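Local coordinates for protein mandelate racemase/muconate lactonizing enzyme (Polaromonas sp., PDB 2OG9) that probably racemises or otherwise transforms a carboxylate substrate, as a mandelate racemase-like member of the enolase superfamily with a TIM-barrel catalytic domain, at residues 195-200 and 231-236; 218-223 and 244-249; 222-227 and 255-260; 237-242 and 284-289; 248-253 and 261-266. One frame throughout, in Å; residues are numbered along the deposited sequence.

Contact 1: residues 195-200 and 231-236; sequences ARVTAV and EPFNLV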
# COMPACT_ATOMS: atom_id res chain seq x y z
N ALA A 195 39.51 10.70 9.93
CA ALA A 195 40.67 11.53 10.23
C ALA A 195 41.02 12.38 9.01
O ALA A 195 41.21 13.60 9.12
CB ALA A 195 41.86 10.65 10.61
N ARG A 196 41.11 11.74 7.85
CA ARG A 196 41.43 12.43 6.61
C ARG A 196 40.43 13.52 6.28
O ARG A 196 40.81 14.63 5.90
CB ARG A 196 41.51 11.41 5.46
CG ARG A 196 42.67 10.44 5.59
CD ARG A 196 42.52 9.23 4.68
NE ARG A 196 42.58 9.56 3.26
CZ ARG A 196 43.66 10.03 2.64
NH1 ARG A 196 44.79 10.22 3.32
NH2 ARG A 196 43.62 10.29 1.34
N VAL A 197 39.14 13.22 6.43
CA VAL A 197 38.09 14.20 6.15
C VAL A 197 38.16 15.34 7.16
O VAL A 197 37.96 16.51 6.81
CB VAL A 197 36.68 13.56 6.21
CG1 VAL A 197 35.61 14.63 6.01
CG2 VAL A 197 36.55 12.50 5.13
N THR A 198 38.44 15.01 8.42
CA THR A 198 38.54 16.02 9.46
C THR A 198 39.70 16.94 9.12
O THR A 198 39.60 18.17 9.25
CB THR A 198 38.80 15.38 10.85
OG1 THR A 198 37.72 14.52 11.19
CG2 THR A 198 38.94 16.46 11.92
N ALA A 199 40.80 16.34 8.66
CA ALA A 199 42.01 17.08 8.29
C ALA A 199 41.75 18.01 7.12
O ALA A 199 42.22 19.15 7.11
CB ALA A 199 43.12 16.10 7.95
N VAL A 200 41.02 17.53 6.12
CA VAL A 200 40.71 18.33 4.94
C VAL A 200 39.79 19.49 5.34
O VAL A 200 40.02 20.63 4.94
CB VAL A 200 40.01 17.48 3.85
CG1 VAL A 200 39.61 18.36 2.68
CG2 VAL A 200 40.96 16.39 3.37
N GLU A 231 27.48 12.93 9.83
CA GLU A 231 26.39 13.90 9.97
C GLU A 231 26.81 15.31 10.38
O GLU A 231 26.39 16.29 9.76
CB GLU A 231 25.34 13.38 10.97
CG GLU A 231 24.38 12.33 10.43
CD GLU A 231 23.27 12.92 9.57
OE1 GLU A 231 23.55 13.44 8.47
OE2 GLU A 231 22.09 12.86 10.00
N PRO A 232 27.63 15.44 11.44
CA PRO A 232 28.07 16.77 11.89
C PRO A 232 28.88 17.54 10.85
O PRO A 232 28.90 18.77 10.87
CB PRO A 232 28.89 16.45 13.14
CG PRO A 232 28.29 15.19 13.64
CD PRO A 232 28.09 14.40 12.37
N PHE A 233 29.54 16.80 9.96
CA PHE A 233 30.37 17.40 8.91
C PHE A 233 29.62 18.26 7.91
O PHE A 233 30.22 19.13 7.27
CB PHE A 233 31.10 16.29 8.15
CG PHE A 233 32.32 15.76 8.86
CD1 PHE A 233 33.57 16.35 8.65
CD2 PHE A 233 32.22 14.68 9.73
CE1 PHE A 233 34.70 15.86 9.30
CE2 PHE A 233 33.35 14.19 10.38
CZ PHE A 233 34.59 14.78 10.17
N ASN A 234 28.32 18.04 7.76
CA ASN A 234 27.52 18.80 6.80
C ASN A 234 28.06 18.66 5.38
O ASN A 234 28.23 19.65 4.67
CB ASN A 234 27.47 20.28 7.17
CG ASN A 234 26.58 20.56 8.36
OD1 ASN A 234 25.48 20.01 8.47
ND2 ASN A 234 27.04 21.42 9.26
N LEU A 235 28.33 17.42 4.98
CA LEU A 235 28.84 17.16 3.64
C LEU A 235 27.74 17.44 2.63
O LEU A 235 26.56 17.37 2.97
CB LEU A 235 29.28 15.70 3.52
CG LEU A 235 30.37 15.19 4.46
CD1 LEU A 235 30.51 13.69 4.27
CD2 LEU A 235 31.68 15.92 4.17
N VAL A 236 28.12 17.74 1.40
CA VAL A 236 27.14 17.99 0.35
C VAL A 236 26.41 16.67 0.13
O VAL A 236 25.20 16.64 -0.04
CB VAL A 236 27.82 18.44 -0.96
CG1 VAL A 236 26.76 18.66 -2.04
CG2 VAL A 236 28.61 19.71 -0.73
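In the outer layer of the TIM barrel, helix 190-204 meets the loop that leads from helix 220-230 into strand 238-239, and Phe233 is the residue that joins them, reaching Val197 and Thr198. With CG beside the backbone N and anti to the carbonyl carbon (chi1 -80°), the benzyl group projects from a short 3-10 turn at residues 231-233 toward the neighbouring helix. Its far end does the touching. Val197 offers one methyl, CG1, which lies 3.6 Å from Phe233 CE1 and approaches the ring obliquely. Thr198 comes to the rim instead: its OG1 lies 3.3 Å from Phe233 CZ, near the ring plane, where the aromatic hydrogens carry a slight positive charge. That hydroxyl is hydrogen-bonded to Ile194 O one turn back in its own helix, so a polar group can sit beside an aromatic edge without losing its partner. In a barrel of this kind the helices pack side by side around the strands, and here the chain leaving one helix leans on the helix before it. Val197 also touches Leu183 and Val212 on strands 181-184 and 210-213, which suits a branched apolar residue on the inner side of the helix. Were the phenyl cut back to an alanine here, the bridge to the helix would be gone, and Val197 CG1 and Thr198 OG1 would probably be left facing a gap. The backbone of the turn has its own tie, since Phe233 O accepts from Arg201 NH2, while Leu235 O receives Arg225 NH2 of a second subunit.

Contact 2: residues 218-223 and 244-249; sequences WDRPTA and AYDHEG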
# COMPACT_ATOMS: atom_id res chain seq x y z
N TRP A 218 31.00 -0.08 1.61
CA TRP A 218 30.38 -0.39 2.89
C TRP A 218 29.20 -1.34 2.85
O TRP A 218 28.41 -1.32 1.90
CB TRP A 218 29.91 0.90 3.57
CG TRP A 218 30.97 1.91 3.85
CD1 TRP A 218 32.27 1.67 4.22
CD2 TRP A 218 30.80 3.33 3.89
NE1 TRP A 218 32.91 2.85 4.50
CE2 TRP A 218 32.03 3.89 4.31
CE3 TRP A 218 29.73 4.19 3.63
CZ2 TRP A 218 32.22 5.27 4.46
CZ3 TRP A 218 29.91 5.56 3.78
CH2 TRP A 218 31.15 6.09 4.20
N ASP A 219 29.07 -2.18 3.87
CA ASP A 219 27.91 -3.06 3.95
C ASP A 219 26.88 -2.21 4.70
O ASP A 219 27.23 -1.16 5.24
CB ASP A 219 28.21 -4.37 4.69
CG ASP A 219 28.84 -4.16 6.06
OD1 ASP A 219 28.48 -3.20 6.77
OD2 ASP A 219 29.71 -4.98 6.43
N ARG A 220 25.62 -2.64 4.75
CA ARG A 220 24.61 -1.84 5.44
C ARG A 220 25.00 -1.40 6.85
O ARG A 220 24.87 -0.23 7.18
CB ARG A 220 23.28 -2.58 5.47
CG ARG A 220 22.58 -2.60 4.12
CD ARG A 220 21.21 -3.21 4.24
NE ARG A 220 20.54 -3.32 2.95
CZ ARG A 220 19.37 -3.91 2.79
NH1 ARG A 220 18.75 -4.44 3.83
NH2 ARG A 220 18.83 -3.99 1.58
N PRO A 221 25.49 -2.33 7.69
CA PRO A 221 25.88 -1.95 9.05
C PRO A 221 26.97 -0.88 9.08
O PRO A 221 26.87 0.10 9.81
CB PRO A 221 26.35 -3.28 9.65
CG PRO A 221 25.47 -4.28 8.97
CD PRO A 221 25.50 -3.79 7.53
N THR A 222 28.01 -1.07 8.28
CA THR A 222 29.11 -0.11 8.25
C THR A 222 28.66 1.25 7.71
O THR A 222 28.99 2.29 8.28
CB THR A 222 30.29 -0.64 7.40
OG1 THR A 222 30.72 -1.91 7.92
CG2 THR A 222 31.47 0.32 7.46
N ALA A 223 27.88 1.24 6.63
CA ALA A 223 27.39 2.49 6.05
C ALA A 223 26.58 3.25 7.10
O ALA A 223 26.68 4.47 7.21
CB ALA A 223 26.53 2.20 4.83
N ALA A 244 25.72 -0.52 -5.64
CA ALA A 244 24.89 0.28 -6.54
C ALA A 244 23.46 -0.24 -6.71
O ALA A 244 22.54 0.52 -7.01
CB ALA A 244 25.57 0.37 -7.91
N TYR A 245 23.27 -1.54 -6.50
CA TYR A 245 21.95 -2.13 -6.67
C TYR A 245 21.13 -2.35 -5.40
O TYR A 245 20.02 -2.86 -5.47
CB TYR A 245 22.09 -3.44 -7.45
CG TYR A 245 22.45 -3.19 -8.90
CD1 TYR A 245 21.47 -2.93 -9.85
CD2 TYR A 245 23.79 -3.11 -9.30
CE1 TYR A 245 21.80 -2.59 -11.16
CE2 TYR A 245 24.13 -2.77 -10.60
CZ TYR A 245 23.14 -2.51 -11.53
OH TYR A 245 23.46 -2.14 -12.81
N ASP A 246 21.68 -1.95 -4.25
CA ASP A 246 20.96 -2.10 -2.99
C ASP A 246 20.06 -0.88 -2.79
O ASP A 246 20.34 -0.01 -1.96
CB ASP A 246 21.95 -2.23 -1.83
CG ASP A 246 21.26 -2.53 -0.51
OD1 ASP A 246 20.02 -2.73 -0.53
OD2 ASP A 246 21.94 -2.57 0.54
N HIS A 247 18.98 -0.82 -3.55
CA HIS A 247 18.04 0.29 -3.50
C HIS A 247 17.35 0.47 -2.14
O HIS A 247 17.19 1.60 -1.67
CB HIS A 247 17.01 0.13 -4.62
CG HIS A 247 17.62 0.16 -5.99
ND1 HIS A 247 17.02 -0.42 -7.09
CD2 HIS A 247 18.77 0.72 -6.44
CE1 HIS A 247 17.77 -0.22 -8.15
NE2 HIS A 247 18.84 0.47 -7.79
N GLU A 248 16.94 -0.64 -1.53
CA GLU A 248 16.29 -0.57 -0.22
C GLU A 248 17.30 -0.03 0.79
O GLU A 248 16.94 0.77 1.66
CB GLU A 248 15.82 -1.95 0.23
CG GLU A 248 14.50 -2.39 -0.38
CD GLU A 248 13.98 -3.67 0.25
OE1 GLU A 248 13.93 -3.75 1.50
OE2 GLU A 248 13.62 -4.60 -0.51
N GLY A 249 18.54 -0.49 0.68
CA GLY A 249 19.59 -0.06 1.58
C GLY A 249 19.81 1.44 1.50
O GLY A 249 19.88 2.13 2.52
O HOH W 1 15.82 -4.36 4.35
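Arg220 and Asp246 form a salt bridge in which the guanidinium meets the carboxylate side-on. Arg220 NE donates to Asp246 OD2 at 2.9 Å, and Arg220 NH2 donates to Asp246 OD1 at 2.7 Å with an N-H...O angle of 172°. The two flat groups are nearly coplanar, 19° apart; OD2 uses its syn lone pair, and OD1 is met on its syn side. Such a paired grip fixes the rotation of both groups. The arginine reaches this far because its chain is extended from CG to NE, and Asp246 presents its carboxylate to the arginine with CG anti to the backbone N (chi1 -174°). Asp246 is also the N-cap of helix 247-256: Asp246 OD1 takes a second bond, 2.9 Å from Gly249 N, from well above the carboxylate plane. One aspartate thus links two helix starts of adjoining barrel units, since Arg220 opens helix 220-230. A short side chain suits both tasks, and glycine suits position 249, where a side chain would run into the carboxylate. With an asparagine in its place, Arg220 would probably lose its full counter-charge and one of its two acceptors. Further out, a water accepts from Arg220 NH1 at 3.0 Å and gives a weak bond to Glu248 OE1. Just before Arg220, Asp219 is the N-cap of helix 220-230, Asp219 OD1 accepting from both Thr222 N, at 2.7 Å, and Thr222 OG1. A third subunit comes up to this site, where Arg220 packs on its Gly309 and makes a weak hydrogen bond to its Ala308 O.

Contact 3: residues 222-227 and 255-260; sequences TAQRMC and LQFDTP. With CA (calcium ion), chain C.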
# COMPACT_ATOMS: atom_id res chain seq x y z
N THR A 222 28.01 -1.07 8.28
CA THR A 222 29.11 -0.11 8.25
C THR A 222 28.66 1.25 7.71
O THR A 222 28.99 2.29 8.28
CB THR A 222 30.29 -0.64 7.40
OG1 THR A 222 30.72 -1.91 7.92
CG2 THR A 222 31.47 0.32 7.46
N ALA A 223 27.88 1.24 6.63
CA ALA A 223 27.39 2.49 6.05
C ALA A 223 26.58 3.25 7.10
O ALA A 223 26.68 4.47 7.21
CB ALA A 223 26.53 2.20 4.83
N GLN A 224 25.78 2.51 7.86
CA GLN A 224 24.95 3.10 8.90
C GLN A 224 25.80 3.87 9.91
O GLN A 224 25.49 5.01 10.25
CB GLN A 224 24.16 2.01 9.62
CG GLN A 224 23.06 2.51 10.54
CD GLN A 224 21.88 3.08 9.77
OE1 GLN A 224 21.59 2.64 8.66
NE2 GLN A 224 21.19 4.04 10.37
N ARG A 225 26.87 3.24 10.39
CA ARG A 225 27.76 3.86 11.37
C ARG A 225 28.56 5.03 10.81
O ARG A 225 28.72 6.05 11.48
CB ARG A 225 28.71 2.81 11.96
CG ARG A 225 28.20 2.09 13.21
CD ARG A 225 26.92 1.30 12.95
NE ARG A 225 26.37 0.75 14.19
CZ ARG A 225 26.70 -0.43 14.70
NH1 ARG A 225 27.57 -1.21 14.09
NH2 ARG A 225 26.16 -0.83 15.85
N MSE A 226 29.06 4.89 9.59
CA MSE A 226 29.84 5.96 8.97
C MSE A 226 28.99 7.19 8.65
O MSE A 226 29.44 8.32 8.84
CB MSE A 226 30.52 5.46 7.69
CG MSE A 226 31.62 4.44 7.94
SE MSE A 226 32.99 5.11 9.14
CE MSE A 226 34.12 6.01 7.84
N CYS A 227 27.77 6.97 8.16
CA CYS A 227 26.90 8.10 7.86
C CYS A 227 26.60 8.85 9.15
O CYS A 227 26.57 10.08 9.18
CB CYS A 227 25.60 7.63 7.21
SG CYS A 227 25.78 7.08 5.49
N LEU A 255 16.40 8.02 4.36
CA LEU A 255 15.29 8.33 5.26
C LEU A 255 15.80 8.70 6.64
O LEU A 255 15.26 9.59 7.29
CB LEU A 255 14.34 7.13 5.36
CG LEU A 255 13.15 7.28 6.32
CD1 LEU A 255 12.30 8.46 5.89
CD2 LEU A 255 12.31 6.00 6.32
N GLN A 256 16.86 8.02 7.07
CA GLN A 256 17.44 8.22 8.39
C GLN A 256 18.33 9.45 8.56
O GLN A 256 18.23 10.16 9.56
CB GLN A 256 18.25 6.96 8.76
CG GLN A 256 18.99 7.00 10.10
CD GLN A 256 18.06 7.09 11.30
OE1 GLN A 256 17.03 6.41 11.35
NE2 GLN A 256 18.41 7.93 12.27
N PHE A 257 19.19 9.71 7.58
CA PHE A 257 20.13 10.82 7.70
C PHE A 257 19.85 12.14 6.99
O PHE A 257 19.20 12.18 5.94
CB PHE A 257 21.51 10.29 7.30
CG PHE A 257 21.98 9.13 8.13
CD1 PHE A 257 22.42 9.33 9.44
CD2 PHE A 257 21.96 7.84 7.62
CE1 PHE A 257 22.84 8.26 10.23
CE2 PHE A 257 22.37 6.76 8.40
CZ PHE A 257 22.81 6.97 9.71
N ASP A 258 20.35 13.22 7.59
CA ASP A 258 20.20 14.56 7.03
C ASP A 258 21.06 14.69 5.77
O ASP A 258 20.65 15.29 4.78
CB ASP A 258 20.66 15.63 8.03
CG ASP A 258 19.70 15.81 9.19
OD1 ASP A 258 18.58 15.25 9.15
OD2 ASP A 258 20.07 16.54 10.14
N THR A 259 22.26 14.13 5.84
CA THR A 259 23.20 14.18 4.72
C THR A 259 22.64 13.50 3.47
O THR A 259 22.21 12.35 3.52
CB THR A 259 24.53 13.50 5.07
OG1 THR A 259 25.07 14.10 6.25
CG2 THR A 259 25.53 13.67 3.93
N PRO A 260 22.65 14.21 2.34
CA PRO A 260 22.14 13.63 1.10
C PRO A 260 22.94 12.40 0.69
O PRO A 260 24.16 12.33 0.90
CB PRO A 260 22.31 14.76 0.09
CG PRO A 260 22.09 15.98 0.94
CD PRO A 260 22.88 15.65 2.19
CA CA C . 17.42 12.42 4.34
O HOH W 2 16.06 12.45 6.29
O HOH W 3 18.16 14.61 4.14
O HOH W 4 19.36 11.79 2.97
O HOH W 5 16.48 12.15 2.12
O HOH W 6 15.19 13.46 4.28
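The packing contacts centre on Phe257, whose ring is pressed against Cys227 and Gln224 of helix 220-230. Cys227 CB stands over one face in a CH-pi contact, 3.7 Å from the ring centroid of Phe257 and 16° off the normal, while its sulfur lies further out and oblique. The opposite face is covered by CG of Gln256, the preceding residue, and the phenyl is sandwiched between two aliphatic carbons. Gln224 borders the same ring: its CG is anti to the backbone N (chi1 -169°) and the chain then bends, bringing NE2 within 3.4 Å of Phe257 CZ, the amide plane turned 39° from the ring. A small cysteine lets the ring come close to the helix.

The polar contacts reach neighbouring subunits. Gln224 NE2 is hydrogen-bonded to Asp258 OD1 of a third subunit, and Asp258 in this chain holds Arg228 of a second subunit by a salt bridge, so the same surfaces recur around the oligomer.

Metal coordination forms a third group. Phe257 O binds a calcium ion at 2.4 Å, and Ala254 O is its other protein ligand; five waters fill the remaining places. Three of these donate to Leu255 O, Asp258 O and Thr259 O. This is a calcium site built on the main chain at the C-terminal end of helix 247-256, where carbonyl oxygens at the helix end can be offered to a cation.

Contact 4: residues 237-242 and 284-289; sequences WIEEPL and YLMPDA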
# COMPACT_ATOMS: atom_id res chain seq x y z
N TRP A 237 27.17 15.58 0.12
CA TRP A 237 26.59 14.26 -0.04
C TRP A 237 27.55 13.14 0.30
O TRP A 237 28.76 13.36 0.44
CB TRP A 237 26.06 14.06 -1.48
CG TRP A 237 27.12 13.94 -2.56
CD1 TRP A 237 28.15 13.04 -2.63
CD2 TRP A 237 27.20 14.73 -3.76
NE1 TRP A 237 28.86 13.22 -3.79
CE2 TRP A 237 28.30 14.24 -4.50
CE3 TRP A 237 26.45 15.79 -4.28
CZ2 TRP A 237 28.67 14.79 -5.74
CZ3 TRP A 237 26.82 16.33 -5.51
CH2 TRP A 237 27.91 15.83 -6.22
N ILE A 238 27.00 11.94 0.47
CA ILE A 238 27.76 10.73 0.72
C ILE A 238 27.41 9.90 -0.50
O ILE A 238 26.26 9.50 -0.69
CB ILE A 238 27.32 10.03 2.02
CG1 ILE A 238 27.73 10.89 3.22
CG2 ILE A 238 27.94 8.63 2.08
CD1 ILE A 238 27.27 10.35 4.57
N GLU A 239 28.41 9.65 -1.34
CA GLU A 239 28.23 8.94 -2.60
C GLU A 239 28.51 7.43 -2.57
O GLU A 239 29.52 6.99 -2.03
CB GLU A 239 29.12 9.62 -3.65
CG GLU A 239 29.01 9.12 -5.08
CD GLU A 239 29.89 9.92 -6.02
OE1 GLU A 239 30.07 11.13 -5.76
OE2 GLU A 239 30.40 9.37 -7.01
N GLU A 240 27.61 6.66 -3.18
CA GLU A 240 27.73 5.21 -3.26
C GLU A 240 28.15 4.53 -1.96
O GLU A 240 29.12 3.78 -1.94
CB GLU A 240 28.73 4.85 -4.36
CG GLU A 240 28.21 5.04 -5.77
CD GLU A 240 27.28 3.92 -6.21
OE1 GLU A 240 27.42 3.46 -7.36
OE2 GLU A 240 26.42 3.50 -5.39
N PRO A 241 27.42 4.77 -0.87
CA PRO A 241 27.80 4.12 0.39
C PRO A 241 27.63 2.60 0.34
O PRO A 241 28.34 1.88 1.03
CB PRO A 241 26.86 4.78 1.41
CG PRO A 241 25.62 5.06 0.58
CD PRO A 241 26.22 5.62 -0.69
N LEU A 242 26.72 2.13 -0.50
CA LEU A 242 26.44 0.70 -0.62
C LEU A 242 26.52 0.20 -2.06
O LEU A 242 26.79 0.98 -2.98
CB LEU A 242 25.03 0.41 -0.11
CG LEU A 242 24.72 0.80 1.34
CD1 LEU A 242 23.22 0.72 1.57
CD2 LEU A 242 25.48 -0.11 2.29
N TYR A 284 20.53 12.86 -4.55
CA TYR A 284 21.23 13.32 -5.75
C TYR A 284 21.35 12.12 -6.69
O TYR A 284 22.06 11.16 -6.38
CB TYR A 284 22.65 13.81 -5.44
CG TYR A 284 22.75 15.18 -4.80
CD1 TYR A 284 22.72 16.34 -5.58
CD2 TYR A 284 22.87 15.31 -3.42
CE1 TYR A 284 22.82 17.61 -4.99
CE2 TYR A 284 22.96 16.56 -2.83
CZ TYR A 284 22.93 17.70 -3.61
OH TYR A 284 22.98 18.93 -2.99
N LEU A 285 20.67 12.17 -7.83
CA LEU A 285 20.76 11.07 -8.79
C LEU A 285 21.97 11.35 -9.67
O LEU A 285 22.17 12.49 -10.12
CB LEU A 285 19.49 11.00 -9.64
CG LEU A 285 19.36 9.76 -10.52
CD1 LEU A 285 19.17 8.52 -9.64
CD2 LEU A 285 18.17 9.92 -11.46
N MSE A 286 22.77 10.33 -9.94
CA MSE A 286 23.97 10.52 -10.74
C MSE A 286 24.03 9.73 -12.03
O MSE A 286 24.89 8.85 -12.20
CB MSE A 286 25.20 10.21 -9.88
CG MSE A 286 25.25 11.03 -8.60
SE MSE A 286 26.91 10.76 -7.64
CE MSE A 286 28.09 11.89 -8.71
N PRO A 287 23.13 10.03 -12.97
CA PRO A 287 23.11 9.31 -14.24
C PRO A 287 24.35 9.66 -15.06
O PRO A 287 24.89 10.76 -14.95
CB PRO A 287 21.83 9.80 -14.89
CG PRO A 287 21.72 11.21 -14.40
CD PRO A 287 22.09 11.07 -12.93
N ASP A 288 24.81 8.70 -15.85
CA ASP A 288 25.98 8.85 -16.70
C ASP A 288 25.45 8.65 -18.12
O ASP A 288 25.14 7.52 -18.51
CB ASP A 288 27.01 7.77 -16.34
CG ASP A 288 28.26 7.81 -17.20
OD1 ASP A 288 28.18 8.24 -18.37
OD2 ASP A 288 29.33 7.39 -16.70
N ALA A 289 25.32 9.73 -18.89
CA ALA A 289 24.78 9.65 -20.24
C ALA A 289 25.37 8.52 -21.10
O ALA A 289 24.64 7.64 -21.56
CB ALA A 289 24.93 11.00 -20.96
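Segments 237-242 and 284-289 belong to parallel strands 238-239 and 284-285, which are separated in the sheet by strand 261-263, and their closest CA atoms, Trp237 and Tyr284, are 7.9 Å apart. The contact therefore passes through side chains. Trp237 turns its six-membered edge to the face of Tyr284, a T-shaped pair with centroids 4.9 Å apart and planes at 57°; CE3 of Trp237 sits over the middle of the tyrosine ring. The indole gets there with CG between the backbone N and the carbonyl carbon (chi1 70°). Met286, a selenomethionine, approaches the other partners with its selenium end: SE of Met286 lies 3.5 Å from Glu239 CD and obliquely to the six-membered ring of Trp237, a Met-aromatic contact, while Met286 CE packs 4.2 Å from Trp237 CZ2. Trp237 NE1 gives a weak bond to Glu239 OE1 at 3.1 Å, which may help to orient the carboxylate. The long, unbranched chain of methionine suits a place among flat groups. Glu239 OE2 is close to Asp213 and Glu265, an acidic cluster that is probably the counterpart of the metal-binding site at the C-terminal ends of the barrel strands in the enolase superfamily.

Contact 5: residues 248-253 and 261-266; sequences EGHAAL and IATGEM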
# COMPACT_ATOMS: atom_id res chain seq x y z
N GLU A 248 16.94 -0.64 -1.53
CA GLU A 248 16.29 -0.57 -0.22
C GLU A 248 17.30 -0.03 0.79
O GLU A 248 16.94 0.77 1.66
CB GLU A 248 15.82 -1.95 0.23
CG GLU A 248 14.50 -2.39 -0.38
CD GLU A 248 13.98 -3.67 0.25
OE1 GLU A 248 13.93 -3.75 1.50
OE2 GLU A 248 13.62 -4.60 -0.51
N GLY A 249 18.54 -0.49 0.68
CA GLY A 249 19.59 -0.06 1.58
C GLY A 249 19.81 1.44 1.50
O GLY A 249 19.88 2.13 2.52
N HIS A 250 19.93 1.95 0.27
CA HIS A 250 20.14 3.38 0.07
C HIS A 250 18.94 4.19 0.55
O HIS A 250 19.11 5.23 1.17
CB HIS A 250 20.41 3.67 -1.42
CG HIS A 250 21.79 3.32 -1.87
ND1 HIS A 250 22.93 3.88 -1.32
CD2 HIS A 250 22.23 2.47 -2.83
CE1 HIS A 250 24.00 3.39 -1.92
NE2 HIS A 250 23.60 2.53 -2.84
N ALA A 251 17.73 3.71 0.27
CA ALA A 251 16.52 4.42 0.70
C ALA A 251 16.47 4.53 2.22
O ALA A 251 16.05 5.56 2.76
CB ALA A 251 15.28 3.69 0.18
N ALA A 252 16.89 3.47 2.91
CA ALA A 252 16.89 3.46 4.37
C ALA A 252 17.86 4.51 4.91
O ALA A 252 17.57 5.20 5.88
CB ALA A 252 17.26 2.07 4.89
N LEU A 253 19.03 4.62 4.28
CA LEU A 253 20.01 5.61 4.70
C LEU A 253 19.47 7.02 4.48
O LEU A 253 19.58 7.88 5.35
CB LEU A 253 21.32 5.41 3.94
CG LEU A 253 22.13 4.17 4.34
CD1 LEU A 253 23.21 3.90 3.31
CD2 LEU A 253 22.73 4.39 5.72
N ILE A 261 22.24 11.43 0.11
CA ILE A 261 22.85 10.21 -0.38
C ILE A 261 22.84 10.36 -1.90
O ILE A 261 21.82 10.74 -2.48
CB ILE A 261 22.03 8.97 0.00
CG1 ILE A 261 21.97 8.86 1.53
CG2 ILE A 261 22.63 7.71 -0.63
CD1 ILE A 261 23.34 8.82 2.20
N ALA A 262 23.98 10.09 -2.52
CA ALA A 262 24.09 10.20 -3.97
C ALA A 262 24.44 8.85 -4.54
O ALA A 262 25.32 8.16 -4.02
CB ALA A 262 25.18 11.20 -4.32
N THR A 263 23.76 8.45 -5.60
CA THR A 263 24.04 7.17 -6.22
C THR A 263 23.48 7.13 -7.64
O THR A 263 22.76 8.04 -8.06
CB THR A 263 23.44 6.01 -5.39
OG1 THR A 263 23.87 4.76 -5.94
CG2 THR A 263 21.92 6.09 -5.40
N GLY A 264 23.84 6.08 -8.39
CA GLY A 264 23.34 5.93 -9.74
C GLY A 264 24.40 5.89 -10.84
O GLY A 264 24.10 5.48 -11.96
N GLU A 265 25.62 6.30 -10.52
CA GLU A 265 26.69 6.32 -11.51
C GLU A 265 26.99 4.97 -12.16
O GLU A 265 27.48 4.92 -13.28
CB GLU A 265 27.99 6.88 -10.89
CG GLU A 265 28.55 6.02 -9.76
CD GLU A 265 29.69 6.69 -9.01
OE1 GLU A 265 30.83 6.68 -9.52
OE2 GLU A 265 29.44 7.24 -7.92
N MSE A 266 26.66 3.88 -11.48
CA MSE A 266 26.93 2.55 -12.02
C MSE A 266 25.82 1.98 -12.91
O MSE A 266 26.05 1.02 -13.66
CB MSE A 266 27.19 1.56 -10.88
CG MSE A 266 28.37 1.91 -10.00
SE MSE A 266 29.99 2.07 -11.04
CE MSE A 266 30.19 0.21 -11.53
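His250 takes a first torsion of -77°, CG beside the backbone N, and this swings its imidazole from helix 247-256 toward the strand, with one face against Thr263. On the strand, Thr263 has OG1 anti to its own N (chi1 -173°), a position from which its hydroxyl can reach Glu240. The ring face is met by Thr263 CB, which lies over the ring centre, while His250 NE2 is 3.8 Å from Thr263 OG1. Ile261 comes in obliquely with its CG2 methyl, 3.9 Å from His250 ND1. One turn along the helix, Leu253 CB meets Ile261 CG1 at 4.3 Å, a looser apolar contact that extends the packing. These elements belong to the beta-alpha-beta unit of strand 238-239, helix 247-256 and strand 261-263, and the segments 248-253 and 261-263 run nearly antiparallel, 155° between their directions, with axes 9.3 Å apart at closest approach. Branched Ile261 and Thr263 both direct their CB atoms to the helix, as befits the outward side of a barrel strand, whereas Ala262 points away from it. The polar groups differ in fate. Thr263 OG1 is bonded to Glu240 OE2, and His250 NE2 makes a weak bond to Asp243 O, but ND1 is buried against Ile261 and has no polar partner in the model. Leu253 in turn rests on Ala223, Gln224 and Cys227, continuing the packing to helix 220-230.

Overall arrangement
Contacts 4 and 5 form the buried centre of the set, their centres about 7 Å apart, with contact 5 nested in the chain loop that contact 4 closes and both reaching the same parallel sheet. Contacts 1, 2 and 3 lie further out and are only partly buried. Helices 220-230 and 247-256 are joined twice, by charge at their N-terminal ends in contact 2 and by ring packing farther along in contact 3; helix 247-256 then meets its strand in contact 5. Glu231 ties contact 1 to contact 3 through Thr259 and Asp258. The ion pair lies peripherally, while ring packing occurs both in the outer layer and in the core, where selenium joins it beside the acidic cluster.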